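PDB 2CXI: phenylalanyl-tRNA synthetase beta chain, which pairs with the alpha subunit in a tetramer that attaches phenylalanine to tRNA(Phe) using ATP, its N-terminal fragment carrying the amino acid-editing domain. Local coordinates for the interface of chains A and B. Coordinates in Å, arbitrary orientation; residue numbers count along the deposited sequence, not the author numbering. Chains: chain A/B, Phenylalanyl-tRNA synthetase beta chain.

Contact 1: the interface of chains A and B. Residues chain A 136, 191-192; chain B 36-39.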
loop_
_atom_site.group_PDB
_atom_site.type_symbol
_atom_site.label_atom_id
_atom_site.label_comp_id
_atom_site.label_asym_id
_atom_site.label_seq_id
_atom_site.Cartn_x
_atom_site.Cartn_y
_atom_site.Cartn_z
ATOM N N ARG A 136 -5.709 18.602 -11.132
ATOM C CA ARG A 136 -6.676 19.514 -10.514
ATOM C C ARG A 136 -6.128 20.125 -9.220
ATOM O O ARG A 136 -6.747 20.021 -8.141
ATOM C CB ARG A 136 -8.031 18.807 -10.304
ATOM C CG ARG A 136 -8.570 18.153 -11.581
ATOM C CD ARG A 136 -9.911 17.424 -11.434
ATOM N NE ARG A 136 -9.722 16.096 -10.821
ATOM C CZ ARG A 136 -10.014 15.796 -9.564
ATOM N NH1 ARG A 136 -10.521 16.723 -8.759
ATOM N NH2 ARG A 136 -9.815 14.562 -9.110
ATOM N N HIS A 191 -11.278 20.155 0.119
ATOM C CA HIS A 191 -11.116 18.797 0.690
ATOM C C HIS A 191 -9.628 18.398 0.803
ATOM O O HIS A 191 -9.239 17.588 1.670
ATOM C CB HIS A 191 -11.884 17.746 -0.122
ATOM C CG HIS A 191 -11.368 17.553 -1.519
ATOM N ND1 HIS A 191 -10.475 16.548 -1.855
ATOM C CD2 HIS A 191 -11.618 18.229 -2.665
ATOM C CE1 HIS A 191 -10.200 16.622 -3.146
ATOM N NE2 HIS A 191 -10.877 17.636 -3.662
ATOM N N LEU A 192 -8.804 19.017 -0.054
ATOM C CA LEU A 192 -7.367 18.801 -0.086
ATOM C C LEU A 192 -6.672 19.172 1.202
ATOM O O LEU A 192 -5.622 18.623 1.506
ATOM C CB LEU A 192 -6.747 19.594 -1.233
ATOM C CG LEU A 192 -7.268 19.221 -2.606
ATOM C CD1 LEU A 192 -6.640 20.124 -3.619
ATOM C CD2 LEU A 192 -6.916 17.766 -2.877
ATOM N N ASP B 36 -5.630 10.151 -8.297
ATOM C CA ASP B 36 -6.535 11.104 -8.909
ATOM C C ASP B 36 -7.052 12.048 -7.856
ATOM O O ASP B 36 -7.249 13.246 -8.124
ATOM C CB ASP B 36 -7.709 10.407 -9.619
ATOM C CG ASP B 36 -8.540 11.383 -10.435
ATOM O OD1 ASP B 36 -8.017 11.959 -11.408
ATOM O OD2 ASP B 36 -9.715 11.665 -10.168
ATOM N N ASP B 37 -7.278 11.503 -6.656
ATOM C CA ASP B 37 -7.764 12.291 -5.535
ATOM C C ASP B 37 -7.407 11.645 -4.198
ATOM O O ASP B 37 -7.140 10.431 -4.124
ATOM C CB ASP B 37 -9.285 12.486 -5.656
ATOM C CG ASP B 37 -9.773 13.716 -4.937
ATOM O OD1 ASP B 37 -8.940 14.517 -4.428
ATOM O OD2 ASP B 37 -11.003 13.941 -4.799
ATOM N N VAL B 38 -7.363 12.474 -3.159
ATOM C CA VAL B 38 -7.169 12.037 -1.785
ATOM C C VAL B 38 -8.134 12.802 -0.931
ATOM O O VAL B 38 -8.220 14.056 -1.010
ATOM C CB VAL B 38 -5.733 12.317 -1.237
ATOM C CG1 VAL B 38 -5.569 11.727 0.180
ATOM C CG2 VAL B 38 -4.655 11.774 -2.173
ATOM N N TRP B 39 -8.874 12.071 -0.114
ATOM C CA TRP B 39 -9.780 12.715 0.808
ATOM C C TRP B 39 -9.917 11.821 2.026
ATOM O O TRP B 39 -9.426 10.689 2.046
ATOM C CB TRP B 39 -11.160 12.982 0.155
ATOM C CG TRP B 39 -12.021 11.726 -0.030
ATOM C CD1 TRP B 39 -13.021 11.248 0.811
ATOM C CD2 TRP B 39 -11.914 10.783 -1.092
ATOM N NE1 TRP B 39 -13.532 10.067 0.310
ATOM C CE2 TRP B 39 -12.878 9.767 -0.861
ATOM C CE3 TRP B 39 -11.094 10.690 -2.229
ATOM C CZ2 TRP B 39 -13.045 8.685 -1.731
ATOM C CZ3 TRP B 39 -11.277 9.625 -3.095
ATOM C CH2 TRP B 39 -12.238 8.628 -2.829
#
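B:Asp36 and B:Asp37 lie on strand 33-41 of chain B, which kinks at B:Asp36 into helix-like backbone angles before running extended through B:Asp37 and B:Val38, and they meet A:Arg136, a loop residue with both phi and psi positive, in the left-handed region, and A:His191 in the 3-10 helix 190-192. A:Arg136 sends out its chain with CG anti to its own carbonyl carbon, then turns at chi3 (-79°), which brings the guanidinium round to the strand. There NH2 makes a salt bridge and hydrogen bond with the carboxylate oxygen OD2 of B:Asp36 at 3.1 Å. The approach is a slanting one: NH2 comes from above the carboxylate, and the two planes are turned 50° from each other. The same NH2 is 3.0 Å from the main-chain O of B:Asp36, but its N-H is aimed elsewhere and no bond is made there.

At the next residue of the strand, A:His191 and B:Asp37 meet tip to tip, with the imidazole nearly perpendicular to the carboxylate (81°). CE1 faces the carboxylate, 3.4 Å from CG of B:Asp37; its still shorter approach to OD1 is doubtful. ND1 of A:His191 offers a weak hydrogen bond to the carbonyl O of B:Val38 at 3.5 Å. From within chain A, CG of A:Leu192 sits 3.9 Å above one ring face, towards its rim, and backs the imidazole. Within chain B, the backbone N of B:Val38 donates to OD1 of B:Asp37 at 2.9 Å, which may steady the carboxylate that faces the ring. The nearby acid could favour a charged imidazole. OD2 of B:Asp37 is also 4.5 Å from NH2 of A:Arg136, too far for a bond but perhaps a weak attraction.

This small, largely polar patch joins the B3/4 region of one copy to a strand of another; it may belong to the crystal packing rather than to the natural alpha-beta tetramer.

Contact 2: the interface of chains A and B. Residues chain A 138-139, 238-239; chain B 21-22, 25, 38.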
loop_
_atom_site.group_PDB
_atom_site.type_symbol
_atom_site.label_atom_id
_atom_site.label_comp_id
_atom_site.label_asym_id
_atom_site.label_seq_id
_atom_site.Cartn_x
_atom_site.Cartn_y
_atom_site.Cartn_z
ATOM N N ARG A 138 -4.031 19.318 -6.955
ATOM C CA ARG A 138 -3.500 18.588 -5.803
ATOM C C ARG A 138 -1.971 18.499 -5.857
ATOM O O ARG A 138 -1.286 18.779 -4.876
ATOM C CB ARG A 138 -4.101 17.181 -5.660
ATOM C CG ARG A 138 -3.983 16.714 -4.210
ATOM C CD ARG A 138 -4.399 15.240 -3.919
ATOM N NE ARG A 138 -3.167 14.497 -3.868
ATOM C CZ ARG A 138 -2.612 13.951 -4.936
ATOM N NH1 ARG A 138 -1.457 13.387 -4.773
ATOM N NH2 ARG A 138 -3.228 13.958 -6.152
ATOM N N GLU A 139 -1.466 18.126 -7.028
ATOM C CA GLU A 139 -0.029 17.940 -7.226
ATOM C C GLU A 139 0.752 19.215 -7.538
ATOM O O GLU A 139 1.889 19.333 -7.130
ATOM C CB GLU A 139 0.203 16.955 -8.347
ATOM C CG GLU A 139 -0.302 15.576 -7.982
ATOM C CD GLU A 139 0.782 14.624 -8.257
ATOM O OE1 GLU A 139 1.747 14.569 -7.428
ATOM O OE2 GLU A 139 0.704 14.031 -9.352
ATOM N N TRP A 238 3.337 18.201 -3.822
ATOM C CA TRP A 238 3.750 17.033 -3.011
ATOM C C TRP A 238 5.069 16.437 -3.448
ATOM O O TRP A 238 5.641 15.572 -2.740
ATOM C CB TRP A 238 2.622 15.986 -3.089
ATOM C CG TRP A 238 1.502 16.352 -2.178
ATOM C CD1 TRP A 238 0.378 17.091 -2.478
ATOM C CD2 TRP A 238 1.399 16.017 -0.785
ATOM N NE1 TRP A 238 -0.418 17.211 -1.358
ATOM C CE2 TRP A 238 0.185 16.569 -0.303
ATOM C CE3 TRP A 238 2.216 15.306 0.105
ATOM C CZ2 TRP A 238 -0.229 16.439 1.040
ATOM C CZ3 TRP A 238 1.817 15.180 1.438
ATOM C CH2 TRP A 238 0.594 15.739 1.890
ATOM N N LYS A 239 5.571 16.875 -4.599
ATOM C CA LYS A 239 6.843 16.336 -5.131
ATOM C C LYS A 239 7.712 17.485 -5.648
ATOM O O LYS A 239 7.280 18.244 -6.539
ATOM C CB LYS A 239 6.628 15.312 -6.270
ATOM C CG LYS A 239 5.834 14.026 -5.949
ATOM C CD LYS A 239 6.281 13.306 -4.618
ATOM C CE LYS A 239 7.446 12.327 -4.775
ATOM N NZ LYS A 239 7.607 11.421 -3.558
ATOM N N ILE B 21 1.677 10.000 2.693
ATOM C CA ILE B 21 1.028 10.462 1.468
ATOM C C ILE B 21 2.070 10.874 0.434
ATOM O O ILE B 21 1.917 10.574 -0.748
ATOM C CB ILE B 21 0.047 11.609 1.796
ATOM C CG1 ILE B 21 -1.088 11.095 2.704
ATOM C CG2 ILE B 21 -0.519 12.283 0.530
ATOM C CD1 ILE B 21 -1.945 10.009 2.071
ATOM N N GLU B 22 3.128 11.549 0.884
ATOM C CA GLU B 22 4.230 11.936 -0.004
ATOM C C GLU B 22 4.844 10.694 -0.661
ATOM O O GLU B 22 5.073 10.676 -1.862
ATOM C CB GLU B 22 5.275 12.796 0.727
ATOM C CG GLU B 22 6.373 13.310 -0.212
ATOM C CD GLU B 22 7.455 14.156 0.452
ATOM O OE1 GLU B 22 7.206 14.719 1.534
ATOM O OE2 GLU B 22 8.557 14.259 -0.135
ATOM N N GLU B 25 2.514 9.043 -3.397
ATOM C CA GLU B 25 2.765 9.651 -4.743
ATOM C C GLU B 25 3.594 8.795 -5.674
ATOM O O GLU B 25 3.277 8.659 -6.845
ATOM C CB GLU B 25 3.519 10.980 -4.568
ATOM C CG GLU B 25 2.704 12.050 -3.890
ATOM C CD GLU B 25 1.586 12.557 -4.757
ATOM O OE1 GLU B 25 1.609 12.351 -5.994
ATOM O OE2 GLU B 25 0.680 13.173 -4.182
ATOM N N VAL B 38 -7.363 12.474 -3.159
ATOM C CA VAL B 38 -7.169 12.037 -1.785
ATOM C C VAL B 38 -8.134 12.802 -0.931
ATOM O O VAL B 38 -8.220 14.056 -1.010
ATOM C CB VAL B 38 -5.733 12.317 -1.237
ATOM C CG1 VAL B 38 -5.569 11.727 0.180
ATOM C CG2 VAL B 38 -4.655 11.774 -2.173
HETATM O O HOH W 1 9.406 13.084 -2.378
HETATM O O HOH W 2 -1.504 14.070 -1.994
#
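B:Ile21 lays its methyl CG2 over one face of the A:Trp238 indole, 3.9 Å from the centroid of the six-membered ring, a CH-pi contact offset towards the rim. The next turn of helix 21-30 brings up B:Glu25, whose side chain crosses that of A:Trp238 at about a right angle. Bent at chi2 (-70°), B:Glu25 points its carboxylate tip to tip at the guanidinium of A:Arg138, and the two planes are nearly coplanar (5° apart). This is a salt bridge, although NH1 and OE2 are modelled implausibly close. The other oxygen, OE1, lies 2.6 Å from OE1 of A:Glu139; two acceptors this near would clash unless a proton is shared, so the detail is doubtful.

A:Lys239 slides past B:Glu25 in the opposite direction, its CD 3.6 Å from CB of the glutamate. Bends at chi2 and chi3 then direct its ammonium NZ to the backbone O of B:Glu22, a 3.1 Å hydrogen bond that arrives from above the carbonyl plane. Water 1 links NZ to the extended B:Glu22 as well, 2.7 Å from its carboxylate OE2. At the far side, B:Val38 CG2 packs crosswise against A:Arg138 CD at 3.9 Å. Water 2, above the indole face that B:Ile21 touches, is 2.9 Å from NH1 of A:Arg138 and 3.2 Å from OE2 of B:Glu25.

Contact 1 and contact 2 are neighbouring patches of one interface, with the centres of their C-alpha atoms about 9 Å apart. B:Val38 on strand 33-41 belongs to both. Chain B adds helix 21-30 in contact 2, while chain A supplies A:Arg136 to the first and A:Arg138 to the second from the same short loop. A:Trp238 and A:Lys239, next to strand 231-237, add a second stretch of chain A to contact 2. The interface is not an exact two-fold, and the assembly holds three copies of a beta-subunit fragment without its alpha partner, so the docking may not occur in the natural tetramer.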